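Local coordinates for protein tRNA threonylcarbamoyladenosine dehydratase (Escherichia coli, PDB 4D79) that catalyses the ATP-dependent dehydration of threonylcarbamoyladenosine at position 37 of tRNAs to its cyclic form, at residues B[59-64]-B[83-88]; B[41-46]-B[73-78]. One frame throughout, in Å; residues are numbered along the deposited sequence.

Interaction 1 of 2, residues B[59-64]-B[83-88]; sequences LIDMDD and LAKAEV. With ATP (adenosine-5'-triphosphate), chain K.
In the Rossmann-type nucleotide fold of this HesA/MoeB/ThiF enzyme, the acidic residue just past strand 56-60 grips the ribose of ATP. The carboxylate of Asp61 takes both sugar hydroxyls, one on each oxygen: O2' donates to OD1 at 2.6 Å and O3' to OD2 at 2.7 Å. With CG anti to the backbone N (chi1 -154°), the group is turned to the ribose. Lys85 comes from the first turn of helix 85-96. Its chain, extended beyond CG, runs beside Asp63, pointing the same way, and NZ donates to O3' of ATP at 2.8 Å. Lys85 NZ also lies 2.6 Å from ATP O2B, a beta-phosphate oxygen. The salt bridge from NZ to Asp63 OD2 is long, 3.7 Å, so the phosphate is probably the stronger electrostatic partner.

In the next shell, OD2 of Asp61 also accepts from the backbone N of Ile38, and Asp63 N reaches OD1 of Asp61 from above the carboxylate plane, forming an Asx turn. An alanine at Asp61 would remove both ribose acceptors and would probably weaken ATP binding and loosen this turn. One backbone hydrogen bond helps to place the base of the lysine: Lys85 N donates to Asp63 O, 166° at the hydrogen and in the carbonyl plane. A water completes the joint, accepting from Ala86 N and donating to Asp63 O at 2.9 Å and, weakly, to Asp61 O.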
loop_
_atom_site.group_PDB
_atom_site.type_symbol
_atom_site.label_atom_id
_atom_site.label_comp_id
_atom_site.label_asym_id
_atom_site.label_seq_id
_atom_site.Cartn_x
_atom_site.Cartn_y
_atom_site.Cartn_z
ATOM N N LEU B 59 -4.329 -18.382 -4.019
ATOM C CA LEU B 59 -3.502 -17.569 -4.899
ATOM C C LEU B 59 -3.379 -18.290 -6.229
ATOM O O LEU B 59 -2.907 -19.430 -6.272
ATOM C CB LEU B 59 -2.106 -17.349 -4.308
ATOM C CG LEU B 59 -2.041 -16.801 -2.895
ATOM C CD1 LEU B 59 -0.595 -16.643 -2.406
ATOM C CD2 LEU B 59 -2.788 -15.492 -2.805
ATOM N N ILE B 60 -3.762 -17.622 -7.312
ATOM C CA ILE B 60 -3.700 -18.226 -8.649
ATOM C C ILE B 60 -2.756 -17.408 -9.523
ATOM O O ILE B 60 -3.056 -16.264 -9.875
ATOM C CB ILE B 60 -5.081 -18.347 -9.308
ATOM C CG1 ILE B 60 -6.057 -18.995 -8.340
ATOM C CG2 ILE B 60 -4.945 -19.169 -10.622
ATOM C CD1 ILE B 60 -7.397 -19.405 -8.954
ATOM N N ASP B 61 -1.648 -18.030 -9.920
ATOM C CA ASP B 61 -0.649 -17.445 -10.812
ATOM C C ASP B 61 0.313 -18.565 -11.190
ATOM O O ASP B 61 0.608 -19.418 -10.361
ATOM C CB ASP B 61 0.109 -16.301 -10.121
ATOM C CG ASP B 61 0.684 -15.275 -11.088
ATOM O OD1 ASP B 61 1.158 -15.644 -12.185
ATOM O OD2 ASP B 61 0.662 -14.079 -10.736
ATOM N N MET B 62 0.845 -18.545 -12.421
ATOM C CA MET B 62 1.935 -19.483 -12.710
ATOM C C MET B 62 3.223 -18.771 -13.082
ATOM O O MET B 62 4.182 -19.429 -13.520
ATOM C CB MET B 62 1.536 -20.520 -13.779
ATOM C CG MET B 62 1.322 -20.053 -15.173
ATOM S SD MET B 62 0.773 -21.401 -16.259
ATOM C CE MET B 62 1.830 -22.751 -15.749
ATOM N N ASP B 63 3.313 -17.461 -12.869
ATOM C CA ASP B 63 4.528 -16.758 -13.263
ATOM C C ASP B 63 5.572 -16.827 -12.150
ATOM O O ASP B 63 5.271 -17.138 -10.991
ATOM C CB ASP B 63 4.223 -15.302 -13.620
ATOM C CG ASP B 63 5.325 -14.655 -14.450
ATOM O OD1 ASP B 63 6.192 -15.383 -14.989
ATOM O OD2 ASP B 63 5.324 -13.411 -14.561
ATOM N N ASP B 64 6.816 -16.561 -12.540
ATOM C CA ASP B 64 7.969 -16.560 -11.655
ATOM C C ASP B 64 8.362 -15.133 -11.284
ATOM O O ASP B 64 8.112 -14.191 -12.041
ATOM C CB ASP B 64 9.159 -17.250 -12.328
ATOM C CG ASP B 64 8.909 -18.717 -12.628
ATOM O OD1 ASP B 64 8.085 -19.356 -11.941
ATOM O OD2 ASP B 64 9.558 -19.239 -13.557
ATOM N N LEU B 83 11.793 -18.023 -8.458
ATOM C CA LEU B 83 10.794 -18.853 -7.802
ATOM C C LEU B 83 9.384 -18.479 -8.272
ATOM O O LEU B 83 9.129 -17.373 -8.760
ATOM C CB LEU B 83 10.919 -18.692 -6.285
ATOM C CG LEU B 83 12.322 -18.980 -5.746
ATOM C CD1 LEU B 83 12.418 -18.728 -4.246
ATOM C CD2 LEU B 83 12.738 -20.397 -6.071
ATOM N N ALA B 84 8.459 -19.419 -8.104
ATOM C CA ALA B 84 7.066 -19.171 -8.456
ATOM C C ALA B 84 6.470 -18.115 -7.529
ATOM O O ALA B 84 6.539 -18.233 -6.300
ATOM C CB ALA B 84 6.259 -20.473 -8.387
ATOM N N LYS B 85 5.879 -17.074 -8.127
ATOM C CA LYS B 85 5.316 -15.979 -7.351
ATOM C C LYS B 85 4.306 -16.466 -6.322
ATOM O O LYS B 85 4.281 -15.977 -5.180
ATOM C CB LYS B 85 4.622 -14.967 -8.255
ATOM C CG LYS B 85 5.461 -14.159 -9.127
ATOM C CD LYS B 85 4.578 -13.247 -9.970
ATOM C CE LYS B 85 5.437 -12.288 -10.811
ATOM N NZ LYS B 85 4.621 -11.318 -11.557
ATOM N N ALA B 86 3.386 -17.351 -6.745
ATOM C CA ALA B 86 2.297 -17.751 -5.850
ATOM C C ALA B 86 2.832 -18.524 -4.656
ATOM O O ALA B 86 2.371 -18.339 -3.526
ATOM C CB ALA B 86 1.259 -18.570 -6.601
ATOM N N GLU B 87 3.854 -19.350 -4.879
ATOM C CA GLU B 87 4.443 -20.113 -3.787
ATOM C C GLU B 87 5.225 -19.211 -2.830
ATOM O O GLU B 87 5.197 -19.426 -1.617
ATOM C CB GLU B 87 5.360 -21.196 -4.354
ATOM C CG GLU B 87 5.740 -22.241 -3.351
ATOM C CD GLU B 87 4.522 -22.959 -2.814
ATOM O OE1 GLU B 87 3.689 -23.373 -3.647
ATOM O OE2 GLU B 87 4.376 -23.072 -1.576
ATOM N N VAL B 88 5.985 -18.239 -3.358
ATOM C CA VAL B 88 6.698 -17.280 -2.516
ATOM C C VAL B 88 5.722 -16.507 -1.639
ATOM O O VAL B 88 5.939 -16.322 -0.431
ATOM C CB VAL B 88 7.527 -16.325 -3.400
ATOM C CG1 VAL B 88 8.097 -15.152 -2.571
ATOM C CG2 VAL B 88 8.648 -17.068 -4.071
HETATM P PG ATP K . 5.913 -8.664 -16.433
HETATM O O1G ATP K . 6.989 -7.695 -16.859
HETATM O O2G ATP K . 6.430 -9.963 -15.863
HETATM O O3G ATP K . 4.779 -8.792 -17.423
HETATM P PB ATP K . 3.957 -8.494 -14.382
HETATM O O1B ATP K . 2.923 -8.966 -15.380
HETATM O O2B ATP K . 4.391 -9.357 -13.209
HETATM O O3B ATP K . 5.252 -7.935 -15.162
HETATM P PA ATP K . 1.967 -6.873 -13.222
HETATM O O1A ATP K . 1.157 -6.440 -14.440
HETATM O O2A ATP K . 2.114 -5.918 -12.068
HETATM O O3A ATP K . 3.459 -7.108 -13.753
HETATM O "O5'" ATP K . 1.470 -8.321 -12.674
HETATM C "C5'" ATP K . 0.380 -9.075 -13.239
HETATM C "C4'" ATP K . 0.204 -10.500 -12.697
HETATM O "O4'" ATP K . -1.045 -11.127 -13.129
HETATM C "C3'" ATP K . 1.319 -11.433 -13.154
HETATM O "O3'" ATP K . 1.984 -12.057 -12.043
HETATM C "C2'" ATP K . 0.608 -12.475 -13.997
HETATM O "O2'" ATP K . 1.249 -13.741 -13.947
HETATM C "C1'" ATP K . -0.797 -12.528 -13.420
HETATM N N9 ATP K . -1.731 -13.232 -14.356
HETATM C C8 ATP K . -1.843 -12.907 -15.669
HETATM N N7 ATP K . -2.737 -13.696 -16.321
HETATM C C5 ATP K . -3.211 -14.557 -15.417
HETATM C C6 ATP K . -4.201 -15.639 -15.472
HETATM N N6 ATP K . -4.792 -15.918 -16.635
HETATM N N1 ATP K . -4.467 -16.341 -14.368
HETATM C C2 ATP K . -3.839 -16.070 -13.201
HETATM N N3 ATP K . -2.918 -15.089 -13.076
HETATM C C4 ATP K . -2.557 -14.284 -14.126
HETATM O O HOH W 1 3.230 -18.436 -9.424
#

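Interaction 2 of 2, residues B[41-46]-B[73-78]; sequences VGSWAA and QIHALR. With ATP (adenosine-5'-triphosphate), chain K.
Ile74, the second residue of a type I turn from Gln73 to Ala76, spreads its branches over two residues of helix 42-51, the helix that follows the glycine-rich nucleotide-binding loop. Its CB sits 3.6 Å from the centroid of the Trp44 six-membered ring and only 7° off the ring normal, which makes this a CH-pi contact over the face. CG1, anti to the backbone N (chi1 -166°), continues over the same face, and the chain ends with CD1 3.6 Å from CZ3 of Trp44. Ile74 and Trp44 cross obliquely, while the indole's NE1 is bonded to the carbonyl of Arg72. The other branch, CG2, occupies the crowded position between the backbone N and the carbonyl carbon, and there it meets Ser43, 3.7 Å from both CB and OG of that residue.

The backbone N of Ile74 donates to Ser43 OG, a rather long bond of 3.3 Å but nearly straight at 163°; the same hydroxyl is hydrogen-bonded to Gly39 O. His75 adds CD2 against Ser43 CB at 3.6 Å, its NE2 being bonded to Ile38 O. CB of Gln73 still touches Ser43 OG, and the chain, extended beyond CG, carries Gln73 NE2 to O2B of ATP, 3.0 Å away. On the dimer side, Ile74 packs on Ile74 of the second subunit. A buried contact that joins a CH-pi face to one serine hydroxyl would help to hold the turn, and so probably to position the neutral amide of Gln73 at the beta-phosphate.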
loop_
_atom_site.group_PDB
_atom_site.type_symbol
_atom_site.label_atom_id
_atom_site.label_comp_id
_atom_site.label_asym_id
_atom_site.label_seq_id
_atom_site.Cartn_x
_atom_site.Cartn_y
_atom_site.Cartn_z
ATOM N N VAL B 41 -0.463 -5.543 -8.457
ATOM C CA VAL B 41 -1.664 -5.305 -7.652
ATOM C C VAL B 41 -1.947 -6.470 -6.713
ATOM O O VAL B 41 -2.161 -6.278 -5.510
ATOM C CB VAL B 41 -2.871 -5.015 -8.569
ATOM C CG1 VAL B 41 -4.141 -4.946 -7.776
ATOM C CG2 VAL B 41 -2.664 -3.741 -9.287
ATOM N N GLY B 42 -1.941 -7.695 -7.238
ATOM C CA GLY B 42 -2.430 -8.828 -6.465
ATOM C C GLY B 42 -1.529 -9.236 -5.305
ATOM O O GLY B 42 -2.018 -9.785 -4.312
ATOM N N SER B 43 -0.214 -9.005 -5.419
ATOM C CA SER B 43 0.672 -9.413 -4.323
ATOM C C SER B 43 0.371 -8.610 -3.068
ATOM O O SER B 43 0.329 -9.171 -1.962
ATOM C CB SER B 43 2.141 -9.296 -4.739
ATOM O OG SER B 43 2.540 -7.952 -4.916
ATOM N N TRP B 44 0.081 -7.314 -3.228
ATOM C CA TRP B 44 -0.301 -6.484 -2.095
ATOM C C TRP B 44 -1.716 -6.787 -1.622
ATOM O O TRP B 44 -1.977 -6.730 -0.420
ATOM C CB TRP B 44 -0.172 -4.990 -2.432
ATOM C CG TRP B 44 1.132 -4.683 -2.994
ATOM C CD1 TRP B 44 1.444 -4.694 -4.299
ATOM C CD2 TRP B 44 2.347 -4.357 -2.288
ATOM N NE1 TRP B 44 2.748 -4.381 -4.479
ATOM C CE2 TRP B 44 3.339 -4.163 -3.266
ATOM C CE3 TRP B 44 2.677 -4.181 -0.941
ATOM C CZ2 TRP B 44 4.648 -3.841 -2.950
ATOM C CZ3 TRP B 44 3.972 -3.837 -0.617
ATOM C CH2 TRP B 44 4.947 -3.675 -1.614
ATOM N N ALA B 45 -2.644 -7.128 -2.527
ATOM C CA ALA B 45 -3.954 -7.562 -2.062
ATOM C C ALA B 45 -3.807 -8.787 -1.158
ATOM O O ALA B 45 -4.447 -8.888 -0.102
ATOM C CB ALA B 45 -4.867 -7.849 -3.258
ATOM N N ALA B 46 -2.965 -9.734 -1.566
ATOM C CA ALA B 46 -2.800 -10.950 -0.793
ATOM C C ALA B 46 -2.231 -10.640 0.580
ATOM O O ALA B 46 -2.688 -11.202 1.592
ATOM C CB ALA B 46 -1.908 -11.933 -1.555
ATOM N N GLN B 73 6.234 -5.176 -6.607
ATOM C CA GLN B 73 5.672 -6.436 -6.128
ATOM C C GLN B 73 6.325 -6.849 -4.810
ATOM O O GLN B 73 7.555 -6.857 -4.677
ATOM C CB GLN B 73 5.821 -7.539 -7.205
ATOM C CG GLN B 73 5.243 -7.067 -8.538
ATOM C CD GLN B 73 5.169 -8.126 -9.627
ATOM O OE1 GLN B 73 5.218 -9.322 -9.379
ATOM N NE2 GLN B 73 5.005 -7.674 -10.843
ATOM N N ILE B 74 5.496 -7.163 -3.819
ATOM C CA ILE B 74 6.019 -7.310 -2.467
ATOM C C ILE B 74 6.949 -8.513 -2.325
ATOM O O ILE B 74 7.785 -8.537 -1.414
ATOM C CB ILE B 74 4.834 -7.383 -1.492
ATOM C CG1 ILE B 74 5.317 -7.195 -0.039
ATOM C CG2 ILE B 74 4.099 -8.672 -1.668
ATOM C CD1 ILE B 74 4.229 -7.083 0.966
ATOM N N HIS B 75 6.814 -9.507 -3.181
ATOM C CA HIS B 75 7.629 -10.722 -3.133
ATOM C C HIS B 75 8.921 -10.613 -3.926
ATOM O O HIS B 75 9.707 -11.569 -3.930
ATOM C CB HIS B 75 6.832 -11.919 -3.654
ATOM C CG HIS B 75 6.185 -11.653 -4.974
ATOM N ND1 HIS B 75 6.905 -11.341 -6.120
ATOM C CD2 HIS B 75 4.882 -11.593 -5.317
ATOM C CE1 HIS B 75 6.058 -11.107 -7.105
ATOM N NE2 HIS B 75 4.826 -11.253 -6.640
ATOM N N ALA B 76 9.159 -9.485 -4.590
ATOM C CA ALA B 76 10.308 -9.333 -5.486
ATOM C C ALA B 76 11.494 -8.921 -4.626
ATOM O O ALA B 76 11.663 -7.760 -4.248
ATOM C CB ALA B 76 9.997 -8.341 -6.597
ATOM N N LEU B 77 12.271 -9.928 -4.237
ATOM C CA LEU B 77 13.465 -9.775 -3.421
ATOM C C LEU B 77 14.570 -10.554 -4.107
ATOM O O LEU B 77 14.306 -11.534 -4.808
ATOM C CB LEU B 77 13.290 -10.342 -1.988
ATOM C CG LEU B 77 12.139 -9.820 -1.128
ATOM C CD1 LEU B 77 12.036 -10.586 0.211
ATOM C CD2 LEU B 77 12.326 -8.335 -0.885
ATOM N N ARG B 78 15.810 -10.158 -3.826
ATOM C CA ARG B 78 16.972 -10.772 -4.468
ATOM C C ARG B 78 16.904 -12.292 -4.412
ATOM O O ARG B 78 17.142 -12.982 -5.411
ATOM C CB ARG B 78 18.249 -10.267 -3.784
ATOM C CG ARG B 78 19.540 -10.784 -4.327
ATOM C CD ARG B 78 20.678 -10.437 -3.395
ATOM N NE ARG B 78 21.934 -10.983 -3.886
ATOM C CZ ARG B 78 23.125 -10.672 -3.390
ATOM N NH1 ARG B 78 23.212 -9.826 -2.372
ATOM N NH2 ARG B 78 24.222 -11.210 -3.912
HETATM P PG ATP K . 5.913 -8.664 -16.433
HETATM O O1G ATP K . 6.989 -7.695 -16.859
HETATM O O2G ATP K . 6.430 -9.963 -15.863
HETATM O O3G ATP K . 4.779 -8.792 -17.423
HETATM P PB ATP K . 3.957 -8.494 -14.382
HETATM O O1B ATP K . 2.923 -8.966 -15.380
HETATM O O2B ATP K . 4.391 -9.357 -13.209
HETATM O O3B ATP K . 5.252 -7.935 -15.162
HETATM P PA ATP K . 1.967 -6.873 -13.222
HETATM O O1A ATP K . 1.157 -6.440 -14.440
HETATM O O2A ATP K . 2.114 -5.918 -12.068
HETATM O O3A ATP K . 3.459 -7.108 -13.753
HETATM O "O5'" ATP K . 1.470 -8.321 -12.674
HETATM C "C5'" ATP K . 0.380 -9.075 -13.239
HETATM C "C4'" ATP K . 0.204 -10.500 -12.697
HETATM O "O4'" ATP K . -1.045 -11.127 -13.129
HETATM C "C3'" ATP K . 1.319 -11.433 -13.154
HETATM O "O3'" ATP K . 1.984 -12.057 -12.043
HETATM C "C2'" ATP K . 0.608 -12.475 -13.997
HETATM O "O2'" ATP K . 1.249 -13.741 -13.947
HETATM C "C1'" ATP K . -0.797 -12.528 -13.420
HETATM N N9 ATP K . -1.731 -13.232 -14.356
HETATM C C8 ATP K . -1.843 -12.907 -15.669
HETATM N N7 ATP K . -2.737 -13.696 -16.321
HETATM C C5 ATP K . -3.211 -14.557 -15.417
HETATM C C6 ATP K . -4.201 -15.639 -15.472
HETATM N N6 ATP K . -4.792 -15.918 -16.635
HETATM N N1 ATP K . -4.467 -16.341 -14.368
HETATM C C2 ATP K . -3.839 -16.070 -13.201
HETATM N N3 ATP K . -2.918 -15.089 -13.076
HETATM C C4 ATP K . -2.557 -14.284 -14.126
#

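How the interactions relate
Interactions 1 and 2 lie with their centres about 10 Å apart on one side of the chain's centre, within the same ThiF-type nucleotide-binding fold. Their segments alternate along the chain: 41-46, 59-64, 73-78, 83-88, so that helix 42-51, strand 56-60, the loop after it and helix 85-96 contribute in turn. They touch where Lys85 NZ bonds Gln73 OE1 at 3.0 Å, with His75 packing on Lys85 and Val88, and Leu59 on Ala46. Both reach ATP, interaction 1 at the ribose and, through Lys85, at the beta-phosphate oxygen O2B, which Gln73 of interaction 2 also reaches. The nucleotide site is thus tied through interaction 2 to the dimer interface, whereas the other subunit does not touch interaction 1.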